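Local coordinates for catalase-3 (Neurospora crassa, PDB 4AJ9), which breaks down hydrogen peroxide to water and oxygen with a heme cofactor, and so probably protects the cell from peroxide damage, at residues N479-L484 with V497-E502; A170-S175 with I464-S469. All coordinates share one frame; numbering follows the deposited sequence.

Overall arrangement
The two contacts lie on the same side of the subunit, their centres about 12 Å apart, and touch through helices 454-468 and 489-499, where Ala-498 packs on Arg-465 and Leu-499 on Ser-469. Contact 2 comes first along the chain: it closes where residues 464-469, on helix 454-468, meet 170-175 after an excursion of 288 residues. Contact 1 follows as a local hairpin between the next two helices. Contact 1 packs helices 474-487 and 489-499 of the helical region together, while contact 2 reaches from this region to a loop of the heme-binding catalase domain. Both reach a second subunit of the tetramer, and neither adjoins the heme.

Contact 1: residues N479-L484 with V497-E502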
loop_
_atom_site.group_PDB
_atom_site.type_symbol
_atom_site.label_atom_id
_atom_site.label_comp_id
_atom_site.label_asym_id
_atom_site.label_seq_id
_atom_site.Cartn_x
_atom_site.Cartn_y
_atom_site.Cartn_z
ATOM N N ASN C 479 14.504 -40.524 9.729
ATOM C CA ASN C 479 15.299 -39.745 8.781
ATOM C C ASN C 479 16.270 -38.840 9.518
ATOM O O ASN C 479 17.420 -38.689 9.119
ATOM C CB ASN C 479 14.381 -38.928 7.863
ATOM C CG ASN C 479 13.570 -39.799 6.943
ATOM O OD1 ASN C 479 13.905 -40.957 6.736
ATOM N ND2 ASN C 479 12.500 -39.249 6.377
ATOM N N VAL C 480 15.796 -38.233 10.602
ATOM C CA VAL C 480 16.654 -37.410 11.446
ATOM C C VAL C 480 17.809 -38.227 12.043
ATOM O O VAL C 480 18.959 -37.806 11.981
ATOM C CB VAL C 480 15.837 -36.712 12.556
ATOM C CG1 VAL C 480 16.751 -36.050 13.568
ATOM C CG2 VAL C 480 14.890 -35.688 11.936
ATOM N N LEU C 481 17.509 -39.404 12.596
ATOM C CA LEU C 481 18.559 -40.273 13.148
ATOM C C LEU C 481 19.579 -40.665 12.086
ATOM O O LEU C 481 20.778 -40.662 12.336
ATOM C CB LEU C 481 17.969 -41.541 13.769
ATOM C CG LEU C 481 17.347 -41.363 15.153
ATOM C CD1 LEU C 481 16.793 -42.686 15.646
ATOM C CD2 LEU C 481 18.376 -40.811 16.132
ATOM N N GLU C 482 19.093 -41.018 10.901
ATOM C CA GLU C 482 19.985 -41.424 9.826
ATOM C C GLU C 482 20.969 -40.304 9.484
ATOM O O GLU C 482 22.145 -40.553 9.214
ATOM C CB GLU C 482 19.185 -41.835 8.593
ATOM C CG GLU C 482 20.042 -42.080 7.379
ATOM C CD GLU C 482 19.251 -42.640 6.217
ATOM O OE1 GLU C 482 18.285 -41.977 5.781
ATOM O OE2 GLU C 482 19.597 -43.743 5.740
ATOM N N GLN C 483 20.486 -39.067 9.505
ATOM C CA GLN C 483 21.351 -37.911 9.277
ATOM C C GLN C 483 22.286 -37.622 10.442
ATOM O O GLN C 483 23.466 -37.343 10.236
ATOM C CB GLN C 483 20.522 -36.673 8.926
ATOM C CG GLN C 483 19.764 -36.829 7.624
ATOM C CD GLN C 483 20.688 -37.042 6.440
ATOM O OE1 GLN C 483 21.688 -36.340 6.294
ATOM N NE2 GLN C 483 20.357 -38.010 5.588
ATOM N N LEU C 484 21.777 -37.664 11.668
ATOM C CA LEU C 484 22.653 -37.402 12.807
ATOM C C LEU C 484 23.790 -38.413 12.814
ATOM O O LEU C 484 24.923 -38.075 13.133
ATOM C CB LEU C 484 21.889 -37.494 14.125
ATOM C CG LEU C 484 20.839 -36.406 14.350
ATOM C CD1 LEU C 484 20.092 -36.683 15.649
ATOM C CD2 LEU C 484 21.490 -35.021 14.369
ATOM N N VAL C 497 17.985 -42.899 21.919
ATOM C CA VAL C 497 17.447 -43.371 23.192
ATOM C C VAL C 497 16.149 -42.652 23.531
ATOM O O VAL C 497 15.144 -43.284 23.848
ATOM C CB VAL C 497 18.435 -43.170 24.346
ATOM C CG1 VAL C 497 17.732 -43.424 25.685
ATOM C CG2 VAL C 497 19.629 -44.098 24.185
ATOM N N ALA C 498 16.178 -41.325 23.451
ATOM C CA ALA C 498 15.016 -40.501 23.782
ATOM C C ALA C 498 13.796 -40.808 22.916
ATOM O O ALA C 498 12.659 -40.756 23.386
ATOM C CB ALA C 498 15.385 -39.005 23.684
ATOM N N LEU C 499 14.042 -41.122 21.648
ATOM C CA LEU C 499 12.981 -41.338 20.675
ATOM C C LEU C 499 12.496 -42.788 20.664
ATOM O O LEU C 499 11.575 -43.135 19.932
ATOM C CB LEU C 499 13.484 -40.954 19.287
ATOM C CG LEU C 499 14.114 -39.558 19.202
ATOM C CD1 LEU C 499 14.605 -39.266 17.792
ATOM C CD2 LEU C 499 13.110 -38.508 19.651
ATOM N N GLY C 500 13.136 -43.635 21.465
ATOM C CA GLY C 500 12.769 -45.039 21.539
ATOM C C GLY C 500 13.050 -45.756 20.239
ATOM O O GLY C 500 12.311 -46.661 19.842
ATOM N N LEU C 501 14.122 -45.345 19.567
ATOM C CA LEU C 501 14.504 -45.960 18.299
ATOM C C LEU C 501 15.813 -46.722 18.456
ATOM O O LEU C 501 16.586 -46.473 19.386
ATOM C CB LEU C 501 14.623 -44.896 17.199
ATOM C CG LEU C 501 13.304 -44.202 16.850
ATOM C CD1 LEU C 501 13.514 -42.995 15.936
ATOM C CD2 LEU C 501 12.331 -45.182 16.216
ATOM N N GLU C 502 16.062 -47.654 17.547
ATOM C CA GLU C 502 17.253 -48.482 17.630
ATOM C C GLU C 502 18.519 -47.678 17.332
ATOM O O GLU C 502 18.573 -46.914 16.367
ATOM C CB GLU C 502 17.140 -49.669 16.675
ATOM C CG GLU C 502 18.203 -50.733 16.883
ATOM C CD GLU C 502 18.013 -51.925 15.966
ATOM O OE1 GLU C 502 17.081 -51.892 15.134
ATOM O OE2 GLU C 502 18.796 -52.891 16.078
#
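A single methyl of Leu-481, CD1, meets Leu-501 at two points, 3.3 Å from its CD1 and 3.5 Å from its CB, both tighter than ordinary van der Waals contact. The two side chains slant across one another, Leu-481 CD1 lodging against the inner part of Leu-501 as well as its end. In Leu-481, CG is anti to the carbonyl carbon (chi1 -78°) and CD1 continues the extended chain (chi2 180°), which carries this methyl away from its helix to Leu-501. Leu-499 adds a looser apolar touch, its CD1 standing 4.3 Å from CG of Leu-481. Thus one leucine of 479-484 meets two leucines separated by Gly-500. That glycine, with phi 66°, ends the helix in a Schellman motif and turns the chain so that Leu-499 and Leu-501 both direct their side chains at Leu-481. The contact is wholly apolar, with 135 Å² buried in all. It closes a helical hairpin, the end of helix 489-499 coming back beside helix 474-487, where Leu-481 also packs on Val-495 and Ala-496. Beyond the pair, Leu-499 rests on Ala-468 of helix 454-468, while Val-480 packs on Trp-177 and Ser-181 of helix 174-182.

Contact 2: residues A170-S175 with I464-S469; sequences ATAHDS and IRFEAS
Thr-171 and Glu-467 hold a loop of the catalase domain, just before helix 174-182, to helix 454-468 of the later helical region. Along that helix, Ile-464 and Arg-465 have other neighbours: Ile-464 packs on Trp-177, and Arg-465 forms a salt bridge with Asp-677. Phe-466 is the first to meet the loop, its ring atom CE1 approached obliquely by CB of Ala-172 at 4.4 Å; the same ring makes an edge-to-face contact with Trp-241. Glu-467 then carries the polar contact. Its chain bends at chi2 (-121°), bringing the carboxylate against the loop, slantwise to the Thr-171 side chain, where OE1 accepts a short 2.5 Å hydrogen bond from OG1 of Thr-171. The hydroxyl, turned to the carboxylate by a chi1 of 48°, meets OE1 on its syn side, 18° out of the carboxylate plane. Water 1 bridges the other oxygen to the loop, donating a hydrogen bond to Glu-467 OE2 (2.5 Å) and accepting one from Thr-171 N (2.9 Å). Beside this, Ala-172 centres an inverse gamma turn, with its CB 3.9 Å from CD of Glu-467. Farther along, Ser-469 OG donates back to Phe-466 O at 2.8 Å. Trp-177 NE1 also bonds to Glu-467 OE1. With an alanine here, the Thr-171 hydroxyl, the Trp-177 indole N-H and the bridging water would probably lose their carboxylate partner. The buried carboxylate thus has both oxygens engaged, and its charge is likely to be stabilised by these donors and by nearby Arg-117.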
loop_
_atom_site.group_PDB
_atom_site.type_symbol
_atom_site.label_atom_id
_atom_site.label_comp_id
_atom_site.label_asym_id
_atom_site.label_seq_id
_atom_site.Cartn_x
_atom_site.Cartn_y
_atom_site.Cartn_z
ATOM N N ALA C 170 9.495 -21.656 17.203
ATOM C CA ALA C 170 10.061 -22.940 17.596
ATOM C C ALA C 170 10.368 -23.841 16.410
ATOM O O ALA C 170 9.601 -23.917 15.455
ATOM C CB ALA C 170 9.123 -23.635 18.554
ATOM N N THR C 171 11.503 -24.522 16.478
ATOM C CA THR C 171 11.845 -25.524 15.479
ATOM C C THR C 171 11.325 -26.894 15.894
ATOM O O THR C 171 11.450 -27.867 15.155
ATOM C CB THR C 171 13.354 -25.595 15.257
ATOM O OG1 THR C 171 14.023 -25.654 16.526
ATOM C CG2 THR C 171 13.840 -24.369 14.489
ATOM N N ALA C 172 10.716 -26.962 17.073
ATOM C CA ALA C 172 10.270 -28.244 17.634
ATOM C C ALA C 172 8.948 -28.716 17.050
ATOM O O ALA C 172 7.950 -28.807 17.757
ATOM C CB ALA C 172 10.174 -28.152 19.173
ATOM N N HIS C 173 8.937 -29.003 15.754
ATOM C CA HIS C 173 7.753 -29.574 15.121
ATOM C C HIS C 173 8.115 -30.303 13.838
ATOM O O HIS C 173 9.198 -30.107 13.290
ATOM C CB HIS C 173 6.689 -28.510 14.842
ATOM C CG HIS C 173 7.197 -27.328 14.075
ATOM N ND1 HIS C 173 6.819 -27.068 12.774
ATOM C CD2 HIS C 173 8.035 -26.324 14.433
ATOM C CE1 HIS C 173 7.406 -25.956 12.361
ATOM N NE2 HIS C 173 8.153 -25.487 13.347
ATOM N N ASP C 174 7.187 -31.125 13.361
ATOM C CA ASP C 174 7.433 -32.026 12.241
ATOM C C ASP C 174 8.095 -31.380 11.027
ATOM O O ASP C 174 9.093 -31.893 10.516
ATOM C CB ASP C 174 6.131 -32.706 11.802
ATOM C CG ASP C 174 5.670 -33.760 12.786
ATOM O OD1 ASP C 174 5.637 -33.472 14.003
ATOM O OD2 ASP C 174 5.374 -34.886 12.347
ATOM N N SER C 175 7.537 -30.268 10.561
ATOM C CA SER C 175 7.952 -29.725 9.278
ATOM C C SER C 175 9.406 -29.265 9.322
ATOM O O SER C 175 10.141 -29.406 8.340
ATOM C CB SER C 175 7.029 -28.585 8.837
ATOM O OG SER C 175 7.026 -27.524 9.767
ATOM N N ILE C 464 18.361 -31.639 21.084
ATOM C CA ILE C 464 17.888 -32.456 19.967
ATOM C C ILE C 464 16.861 -33.476 20.445
ATOM O O ILE C 464 15.836 -33.687 19.790
ATOM C CB ILE C 464 19.044 -33.173 19.244
ATOM C CG1 ILE C 464 20.029 -32.142 18.666
ATOM C CG2 ILE C 464 18.496 -34.087 18.145
ATOM C CD1 ILE C 464 21.326 -32.765 18.070
ATOM N N ARG C 465 17.132 -34.104 21.590
ATOM C CA ARG C 465 16.157 -35.020 22.196
ATOM C C ARG C 465 14.825 -34.317 22.458
ATOM O O ARG C 465 13.757 -34.842 22.143
ATOM C CB ARG C 465 16.683 -35.582 23.529
ATOM C CG ARG C 465 17.794 -36.613 23.404
ATOM C CD ARG C 465 18.405 -36.917 24.792
ATOM N NE ARG C 465 19.231 -38.124 24.800
ATOM C CZ ARG C 465 20.034 -38.483 25.801
ATOM N NH1 ARG C 465 20.157 -37.715 26.881
ATOM N NH2 ARG C 465 20.730 -39.611 25.715
ATOM N N PHE C 466 14.886 -33.136 23.064
ATOM C CA PHE C 466 13.657 -32.407 23.383
ATOM C C PHE C 466 12.869 -32.136 22.093
ATOM O O PHE C 466 11.705 -32.526 21.969
ATOM C CB PHE C 466 13.985 -31.103 24.126
ATOM C CG PHE C 466 12.810 -30.165 24.271
ATOM C CD1 PHE C 466 12.523 -29.240 23.278
ATOM C CD2 PHE C 466 12.003 -30.200 25.408
ATOM C CE1 PHE C 466 11.443 -28.368 23.399
ATOM C CE2 PHE C 466 10.917 -29.329 25.542
ATOM C CZ PHE C 466 10.639 -28.407 24.535
ATOM N N GLU C 467 13.530 -31.490 21.132
ATOM C CA GLU C 467 12.910 -31.100 19.861
ATOM C C GLU C 467 12.370 -32.263 19.041
ATOM O O GLU C 467 11.226 -32.238 18.594
ATOM C CB GLU C 467 13.899 -30.289 19.011
ATOM C CG GLU C 467 14.346 -28.991 19.682
ATOM C CD GLU C 467 14.016 -27.757 18.867
ATOM O OE1 GLU C 467 13.709 -27.895 17.661
ATOM O OE2 GLU C 467 14.071 -26.643 19.433
ATOM N N ALA C 468 13.203 -33.275 18.823
ATOM C CA ALA C 468 12.834 -34.386 17.964
ATOM C C ALA C 468 11.677 -35.212 18.539
ATOM O O ALA C 468 10.895 -35.809 17.797
ATOM C CB ALA C 468 14.054 -35.271 17.697
ATOM N N SER C 469 11.572 -35.234 19.861
ATOM C CA SER C 469 10.498 -35.944 20.533
ATOM C C SER C 469 9.148 -35.267 20.297
ATOM O O SER C 469 8.107 -35.842 20.613
ATOM C CB SER C 469 10.782 -36.080 22.031
ATOM O OG SER C 469 10.395 -34.917 22.735
HETATM O O HOH W 1 12.151 -25.039 19.272
#